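Local atomic coordinates of penicillin-binding protein 2B (Streptococcus pneumoniae, PDB entry 2WAD), a protein that probably acts as a peptidoglycan transpeptidase, forming peptide cross-links between neighbouring glycan strands of the cell wall, and binds penicillin. Residues F316-V320 / I669-Y673; L324-F328 / S340-A345; F482-G486 / N572-I576. All coordinates share one frame. Residue numbers count along the deposited sequence, not the author numbering.

Contact 1. Residues F316-V320 / I669-Y673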
loop_
_atom_site.group_PDB
_atom_site.type_symbol
_atom_site.label_atom_id
_atom_site.label_comp_id
_atom_site.label_asym_id
_atom_site.label_seq_id
_atom_site.Cartn_x
_atom_site.Cartn_y
_atom_site.Cartn_z
ATOM N N PHE A 316 9.581 1.624 17.025
ATOM C CA PHE A 316 10.370 0.694 16.217
ATOM C C PHE A 316 10.617 1.241 14.804
ATOM O O PHE A 316 11.754 1.325 14.322
ATOM C CB PHE A 316 9.792 -0.731 16.199
ATOM C CG PHE A 316 10.699 -1.716 15.545
ATOM C CD1 PHE A 316 11.959 -1.966 16.069
ATOM C CD2 PHE A 316 10.331 -2.347 14.370
ATOM C CE1 PHE A 316 12.833 -2.846 15.438
ATOM C CE2 PHE A 316 11.187 -3.232 13.733
ATOM C CZ PHE A 316 12.435 -3.481 14.262
ATOM N N GLN A 317 9.544 1.664 14.154
ATOM C CA GLN A 317 9.662 2.197 12.804
ATOM C C GLN A 317 10.604 3.401 12.747
ATOM O O GLN A 317 11.366 3.533 11.794
ATOM C CB GLN A 317 8.280 2.503 12.204
ATOM C CG GLN A 317 8.321 3.234 10.850
ATOM C CD GLN A 317 8.295 2.306 9.640
ATOM O OE1 GLN A 317 8.229 1.085 9.780
ATOM N NE2 GLN A 317 8.289 2.885 8.444
ATOM N N ASP A 318 10.563 4.267 13.764
ATOM C CA ASP A 318 11.415 5.447 13.840
ATOM C C ASP A 318 12.877 5.028 13.937
ATOM O O ASP A 318 13.761 5.642 13.329
ATOM C CB ASP A 318 11.086 6.308 15.072
ATOM C CG ASP A 318 9.776 7.068 14.940
ATOM O OD1 ASP A 318 9.202 7.145 13.833
ATOM O OD2 ASP A 318 9.328 7.620 15.958
ATOM N N SER A 319 13.134 4.001 14.730
ATOM C CA SER A 319 14.517 3.618 14.973
ATOM C C SER A 319 15.109 2.877 13.763
ATOM O O SER A 319 16.268 3.074 13.404
ATOM C CB SER A 319 14.682 2.933 16.340
ATOM O OG SER A 319 14.228 1.605 16.315
ATOM N N VAL A 320 14.297 2.107 13.051
ATOM C CA VAL A 320 14.747 1.608 11.740
ATOM C C VAL A 320 15.047 2.723 10.707
ATOM O O VAL A 320 16.086 2.707 10.055
ATOM C CB VAL A 320 13.794 0.529 11.185
ATOM C CG1 VAL A 320 14.279 0.012 9.836
ATOM C CG2 VAL A 320 13.704 -0.596 12.186
ATOM N N ILE A 669 19.066 -4.213 12.863
ATOM C CA ILE A 669 17.606 -4.197 12.936
ATOM C C ILE A 669 17.114 -5.315 13.844
ATOM O O ILE A 669 16.175 -5.121 14.616
ATOM C CB ILE A 669 16.902 -4.303 11.560
ATOM C CG1 ILE A 669 17.126 -3.029 10.738
ATOM C CG2 ILE A 669 15.391 -4.542 11.734
ATOM C CD1 ILE A 669 16.864 -3.191 9.230
ATOM N N ILE A 670 17.735 -6.486 13.745
ATOM C CA ILE A 670 17.351 -7.584 14.623
ATOM C C ILE A 670 17.621 -7.239 16.092
ATOM O O ILE A 670 16.764 -7.482 16.949
ATOM C CB ILE A 670 17.958 -8.938 14.169
ATOM C CG1 ILE A 670 17.290 -9.352 12.846
ATOM C CG2 ILE A 670 17.736 -10.054 15.211
ATOM C CD1 ILE A 670 17.758 -10.653 12.285
ATOM N N ASN A 671 18.793 -6.682 16.391
ATOM C CA ASN A 671 19.124 -6.316 17.772
ATOM C C ASN A 671 18.147 -5.240 18.234
ATOM O O ASN A 671 17.711 -5.249 19.376
ATOM C CB ASN A 671 20.534 -5.721 17.884
ATOM C CG ASN A 671 21.631 -6.757 17.843
ATOM O OD1 ASN A 671 21.395 -7.935 18.080
ATOM N ND2 ASN A 671 22.866 -6.302 17.612
ATOM N N LEU A 672 17.812 -4.293 17.359
ATOM C CA LEU A 672 16.883 -3.226 17.757
ATOM C C LEU A 672 15.565 -3.833 18.192
ATOM O O LEU A 672 15.000 -3.464 19.222
ATOM C CB LEU A 672 16.658 -2.207 16.645
ATOM C CG LEU A 672 17.696 -1.084 16.525
ATOM C CD1 LEU A 672 17.633 -0.363 15.180
ATOM C CD2 LEU A 672 17.627 -0.081 17.693
ATOM N N TYR A 673 15.089 -4.795 17.409
ATOM C CA TYR A 673 13.841 -5.478 17.729
ATOM C C TYR A 673 13.879 -6.268 19.029
ATOM O O TYR A 673 12.908 -6.250 19.795
ATOM C CB TYR A 673 13.433 -6.427 16.603
ATOM C CG TYR A 673 12.039 -6.968 16.810
ATOM C CD1 TYR A 673 10.931 -6.130 16.733
ATOM C CD2 TYR A 673 11.827 -8.309 17.104
ATOM C CE1 TYR A 673 9.638 -6.618 16.941
ATOM C CE2 TYR A 673 10.550 -8.808 17.277
ATOM C CZ TYR A 673 9.458 -7.959 17.195
ATOM O OH TYR A 673 8.192 -8.445 17.395
#
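This is an apolar helix-helix contact between the first and last helices of the transpeptidase domain, 314-334 and 661-676, lying side by side on one face of the central sheet. The segment axes approach to 10.6 Å and run nearly antiparallel, at 152°, so Phe316 comes level with Tyr673 and Val320 with Ile669. Phe316 bridges the gap: its CE1 lies 3.6 Å from Tyr673 N and 3.8 Å from Tyr673 CB, and its CZ 4.0 Å from Ile669 CG2. The Tyr673 ring turns its edge to the Phe316 face, a T-shaped pair with centroids 5.4 Å apart and planes at 69°. N- and C-terminal helices paired on one face of the central antiparallel sheet are characteristic of the fold that penicillin-binding transpeptidases share with serine beta-lactamases; here Val320 and Tyr673 also touch Ser359 and Leu356 of strand 355-363. One turn along, Val320 CG1 meets Ile669 CD1 at 4.2 Å, while Ser319 OG sits 4.0 Å from Leu672 CD2 at the more exposed side.

Contact 2. Residues L324-F328 / S340-A345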
loop_
_atom_site.group_PDB
_atom_site.type_symbol
_atom_site.label_atom_id
_atom_site.label_comp_id
_atom_site.label_asym_id
_atom_site.label_seq_id
_atom_site.Cartn_x
_atom_site.Cartn_y
_atom_site.Cartn_z
ATOM N N LEU A 324 18.761 3.292 8.901
ATOM C CA LEU A 324 18.976 3.308 7.448
ATOM C C LEU A 324 19.588 4.644 7.043
ATOM O O LEU A 324 20.465 4.723 6.193
ATOM C CB LEU A 324 17.686 3.062 6.657
ATOM C CG LEU A 324 17.319 1.654 6.195
ATOM C CD1 LEU A 324 17.598 0.568 7.221
ATOM C CD2 LEU A 324 15.845 1.653 5.731
ATOM N N LYS A 325 19.107 5.709 7.661
ATOM C CA LYS A 325 19.633 7.015 7.339
ATOM C C LYS A 325 21.091 7.152 7.818
ATOM O O LYS A 325 21.951 7.681 7.111
ATOM C CB LYS A 325 18.709 8.096 7.913
ATOM C CG LYS A 325 18.692 9.343 7.036
ATOM C CD LYS A 325 17.883 10.481 7.625
ATOM C CE LYS A 325 17.994 11.680 6.687
ATOM N NZ LYS A 325 17.195 12.855 7.155
ATOM N N SER A 326 21.383 6.622 8.995
ATOM C CA SER A 326 22.758 6.606 9.476
ATOM C C SER A 326 23.737 5.846 8.557
ATOM O O SER A 326 24.743 6.396 8.087
ATOM C CB SER A 326 22.796 6.086 10.919
ATOM O OG SER A 326 24.144 5.921 11.312
ATOM N N TYR A 327 23.433 4.582 8.270
ATOM C CA TYR A 327 24.205 3.830 7.296
ATOM C C TYR A 327 24.288 4.444 5.898
ATOM O O TYR A 327 25.365 4.517 5.291
ATOM C CB TYR A 327 23.711 2.377 7.195
ATOM C CG TYR A 327 24.244 1.434 8.245
ATOM C CD1 TYR A 327 25.451 0.757 8.058
ATOM C CD2 TYR A 327 23.536 1.205 9.426
ATOM C CE1 TYR A 327 25.918 -0.122 9.016
ATOM C CE2 TYR A 327 23.995 0.327 10.378
ATOM C CZ TYR A 327 25.185 -0.335 10.173
ATOM O OH TYR A 327 25.625 -1.221 11.136
ATOM N N PHE A 328 23.171 4.876 5.336
ATOM C CA PHE A 328 23.262 5.435 3.977
ATOM C C PHE A 328 24.167 6.665 3.889
ATOM O O PHE A 328 24.909 6.795 2.927
ATOM C CB PHE A 328 21.888 5.797 3.378
ATOM C CG PHE A 328 21.897 5.843 1.866
ATOM C CD1 PHE A 328 21.673 4.694 1.119
ATOM C CD2 PHE A 328 22.163 7.024 1.186
ATOM C CE1 PHE A 328 21.701 4.719 -0.276
ATOM C CE2 PHE A 328 22.199 7.078 -0.207
ATOM C CZ PHE A 328 21.972 5.912 -0.945
ATOM N N SER A 340 23.864 4.861 -5.776
ATOM C CA SER A 340 22.814 4.035 -5.183
ATOM C C SER A 340 21.501 4.807 -5.080
ATOM O O SER A 340 21.476 5.915 -4.539
ATOM C CB SER A 340 23.269 3.541 -3.807
ATOM O OG SER A 340 22.234 2.810 -3.174
ATOM N N GLU A 341 20.398 4.224 -5.543
ATOM C CA GLU A 341 19.092 4.894 -5.439
ATOM C C GLU A 341 18.490 4.956 -4.046
ATOM O O GLU A 341 17.432 5.539 -3.877
ATOM C CB GLU A 341 18.022 4.191 -6.269
ATOM C CG GLU A 341 18.451 3.698 -7.593
ATOM C CD GLU A 341 18.987 2.306 -7.497
ATOM O OE1 GLU A 341 20.223 2.160 -7.380
ATOM O OE2 GLU A 341 18.156 1.384 -7.572
ATOM N N GLY A 342 19.102 4.327 -3.053
ATOM C CA GLY A 342 18.542 4.419 -1.708
ATOM C C GLY A 342 18.716 3.103 -0.979
ATOM O O GLY A 342 19.470 2.278 -1.439
ATOM N N VAL A 343 18.035 2.916 0.148
ATOM C CA VAL A 343 18.210 1.690 0.913
ATOM C C VAL A 343 16.844 1.375 1.526
ATOM O O VAL A 343 16.113 2.308 1.876
ATOM C CB VAL A 343 19.324 1.852 1.985
ATOM C CG1 VAL A 343 18.950 2.961 2.933
ATOM C CG2 VAL A 343 19.553 0.522 2.773
ATOM N N TYR A 344 16.489 0.090 1.601
ATOM C CA TYR A 344 15.147 -0.329 2.004
ATOM C C TYR A 344 15.264 -1.541 2.931
ATOM O O TYR A 344 16.161 -2.357 2.753
ATOM C CB TYR A 344 14.312 -0.691 0.748
ATOM C CG TYR A 344 14.092 0.534 -0.113
ATOM C CD1 TYR A 344 12.954 1.327 0.042
ATOM C CD2 TYR A 344 15.057 0.939 -1.020
ATOM C CE1 TYR A 344 12.770 2.480 -0.701
ATOM C CE2 TYR A 344 14.894 2.112 -1.758
ATOM C CZ TYR A 344 13.753 2.878 -1.587
ATOM O OH TYR A 344 13.595 4.037 -2.309
ATOM N N ALA A 345 14.362 -1.651 3.904
ATOM C CA ALA A 345 14.344 -2.745 4.854
ATOM C C ALA A 345 12.898 -3.014 5.198
ATOM O O ALA A 345 12.135 -2.078 5.385
ATOM C CB ALA A 345 15.104 -2.399 6.136
#
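Two large side chains of helix 314-334, Leu324 and Phe328, one turn apart, straddle Val343 of strand 342-348. The segments run roughly antiparallel, at 144°, with axes 9.1 Å apart, and Leu324 and Val343 have the closest CA atoms, at 6.8 Å. The valine is the bump on the strand: its CG1 enters the hollow between the two helix residues, 3.9 Å from Leu324 CG and 3.7 Å from Phe328 CD1. Leu324 in turn spreads over the strand beyond Val343, with CD1 4.0 Å from Ala345 CB and CD2 4.3 Å from Tyr344 CA. Such packing of the N-terminal helix on the central antiparallel sheet belongs to the transpeptidase fold shared with serine beta-lactamases, and the strand concerned follows that helix directly in the chain. At the strand's start, Phe328 reaches over Gly342, its CE1 3.5 Å from Gly342 C; a CB at Gly342 would point away from the helix, crowd Tyr344 CE2 and, at phi/psi 143/-167, jam against the preceding carbonyl O. The same CE1 lies 3.5 Å from Ser340 OG, which sits at the ring edge and is hydrogen-bonded to Pro652 O. Phe651 and His363 add further rings around Phe328. Tyr344 points its CA-to-CB bond away from the helix, and its hydroxyl bonds Asp373.

Contact 3. Residues F482-G486 / N572-I576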
loop_
_atom_site.group_PDB
_atom_site.type_symbol
_atom_site.label_atom_id
_atom_site.label_comp_id
_atom_site.label_asym_id
_atom_site.label_seq_id
_atom_site.Cartn_x
_atom_site.Cartn_y
_atom_site.Cartn_z
ATOM N N PHE A 482 10.644 -19.849 -7.421
ATOM C CA PHE A 482 10.771 -18.471 -6.932
ATOM C C PHE A 482 9.431 -17.889 -6.439
ATOM O O PHE A 482 9.352 -17.377 -5.317
ATOM C CB PHE A 482 11.367 -17.585 -8.034
ATOM C CG PHE A 482 12.846 -17.825 -8.299
ATOM C CD1 PHE A 482 13.647 -18.494 -7.387
ATOM C CD2 PHE A 482 13.440 -17.361 -9.458
ATOM C CE1 PHE A 482 15.002 -18.710 -7.632
ATOM C CE2 PHE A 482 14.808 -17.537 -9.692
ATOM C CZ PHE A 482 15.598 -18.232 -8.786
ATOM N N GLY A 483 8.379 -17.992 -7.255
ATOM C CA GLY A 483 7.024 -17.604 -6.865
ATOM C C GLY A 483 6.488 -18.264 -5.602
ATOM O O GLY A 483 5.754 -17.634 -4.832
ATOM N N GLU A 484 6.884 -19.510 -5.335
ATOM C CA GLU A 484 6.518 -20.157 -4.067
ATOM C C GLU A 484 7.026 -19.420 -2.824
ATOM O O GLU A 484 6.524 -19.636 -1.714
ATOM C CB GLU A 484 7.041 -21.590 -4.015
ATOM C CG GLU A 484 6.333 -22.561 -4.957
ATOM C CD GLU A 484 6.861 -23.969 -4.747
ATOM O OE1 GLU A 484 7.911 -24.308 -5.311
ATOM O OE2 GLU A 484 6.248 -24.742 -3.994
ATOM N N TYR A 485 8.033 -18.568 -3.010
ATOM C CA TYR A 485 8.649 -17.860 -1.896
ATOM C C TYR A 485 8.274 -16.403 -1.962
ATOM O O TYR A 485 8.706 -15.579 -1.121
ATOM C CB TYR A 485 10.158 -17.989 -1.931
ATOM C CG TYR A 485 10.719 -19.300 -1.434
ATOM C CD1 TYR A 485 10.952 -19.519 -0.087
ATOM C CD2 TYR A 485 11.146 -20.275 -2.337
ATOM C CE1 TYR A 485 11.514 -20.740 0.358
ATOM C CE2 TYR A 485 11.726 -21.458 -1.910
ATOM C CZ TYR A 485 11.916 -21.692 -0.563
ATOM O OH TYR A 485 12.481 -22.897 -0.145
ATOM N N GLY A 486 7.452 -16.090 -2.962
ATOM C CA GLY A 486 6.991 -14.721 -3.176
ATOM C C GLY A 486 7.922 -13.898 -4.040
ATOM O O GLY A 486 7.774 -12.681 -4.190
ATOM N N ASN A 572 0.579 -20.779 0.486
ATOM C CA ASN A 572 1.030 -22.044 -0.085
ATOM C C ASN A 572 2.086 -22.649 0.827
ATOM O O ASN A 572 2.549 -21.991 1.762
ATOM C CB ASN A 572 1.625 -21.841 -1.478
ATOM C CG ASN A 572 2.831 -20.913 -1.473
ATOM O OD1 ASN A 572 2.674 -19.710 -1.331
ATOM N ND2 ASN A 572 4.029 -21.465 -1.648
ATOM N N LYS A 573 2.459 -23.896 0.546
ATOM C CA LYS A 573 3.553 -24.553 1.253
ATOM C C LYS A 573 4.577 -24.906 0.201
ATOM O O LYS A 573 4.216 -25.593 -0.739
ATOM C CB LYS A 573 3.091 -25.855 1.908
ATOM C CG LYS A 573 4.081 -26.378 2.927
ATOM C CD LYS A 573 3.721 -27.768 3.443
ATOM C CE LYS A 573 4.648 -28.187 4.571
ATOM N NZ LYS A 573 6.057 -28.002 4.143
ATOM N N VAL A 574 5.826 -24.459 0.357
ATOM C CA VAL A 574 6.893 -24.803 -0.580
ATOM C C VAL A 574 7.045 -26.326 -0.683
ATOM O O VAL A 574 7.088 -27.026 0.329
ATOM C CB VAL A 574 8.263 -24.157 -0.178
ATOM C CG1 VAL A 574 9.381 -24.555 -1.192
ATOM C CG2 VAL A 574 8.125 -22.603 -0.039
ATOM N N ASN A 575 7.178 -26.822 -1.912
ATOM C CA ASN A 575 7.140 -28.259 -2.218
ATOM C C ASN A 575 8.475 -28.980 -2.041
ATOM O O ASN A 575 8.977 -29.651 -2.961
ATOM C CB ASN A 575 6.583 -28.503 -3.632
ATOM C CG ASN A 575 6.293 -29.978 -3.884
ATOM O OD1 ASN A 575 5.967 -30.705 -2.948
ATOM N ND2 ASN A 575 6.445 -30.431 -5.124
ATOM N N ILE A 576 9.070 -28.842 -0.862
ATOM C CA ILE A 576 10.301 -29.579 -0.600
ATOM C C ILE A 576 10.116 -30.283 0.729
ATOM O O ILE A 576 9.340 -29.825 1.556
ATOM C CB ILE A 576 11.537 -28.669 -0.486
ATOM C CG1 ILE A 576 11.327 -27.578 0.588
ATOM C CG2 ILE A 576 11.878 -28.107 -1.837
ATOM C CD1 ILE A 576 12.510 -26.609 0.715
HETATM O O HOH W 1 3.973 -23.789 -3.203
#
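The C-terminal end of helix 471-484 is held against the chain leaving strand 570-573 by two direct hydrogen bonds, a water and an apolar patch. Asn572, still in the strand, sends its ND2 to Glu484 O (3.1 Å), a nearly linear bond to a carbonyl at the helix end, while its OD1 bonds Arg541 of the partner strand 540-542. The same ND2 donates to a water 2.8 Å away, which gives its protons to Glu484 OE2 (2.6 Å) and Lys573 O (3.1 Å). At Lys573 it is therefore the backbone that joins in; the CA-to-CB bond points away. Val574 comes next, its CA nearest that of Glu484, at 5.8 Å. Its CG2 stands over the Tyr485 ring, 4.0 Å from the centroid and 13° off the normal, a CH-pi contact, and its CG1 is 3.9 Å from Tyr485 CZ. Just beyond Tyr485 the helix closes in a Schellman motif, with Gly486 at positive phi and Gly486 N bonded to Gly483 O at 3.0 Å. Asn575, centre of an inverse gamma turn, donates its N to Glu484 OE2 at 3.1 Å. Finally Ile576 brings CD1 within 3.8 Å of Tyr485 OH, a hydroxyl bonded to Ser394 of helix 389-398, the helix that begins just after the probable acyl-ester nucleophile, Ser386.

Overall arrangement
Following the chain from the N terminus, helix 314-334 opens both contact 1 and contact 2. Contact 2 closes first, after a short connection into strand 342-348. Contact 3 opens at the end of helix 471-484 and closes after 85 intervening residues, at the end of strand 570-573 and the chain leaving it, so contacts 2 and 3 follow in series. Contact 1 closes last, on helix 661-676, and its long loop encloses both. Contacts 1 and 2 share a helix and touch, Ile669 CD1 lying 3.6 Å from Ala345 CB, joining the terminal helices to the central sheet. Contact 3, its centre 28 Å from that of contact 1, ties helix 471-484 to the two-stranded sheet of 540-542 and 570-573.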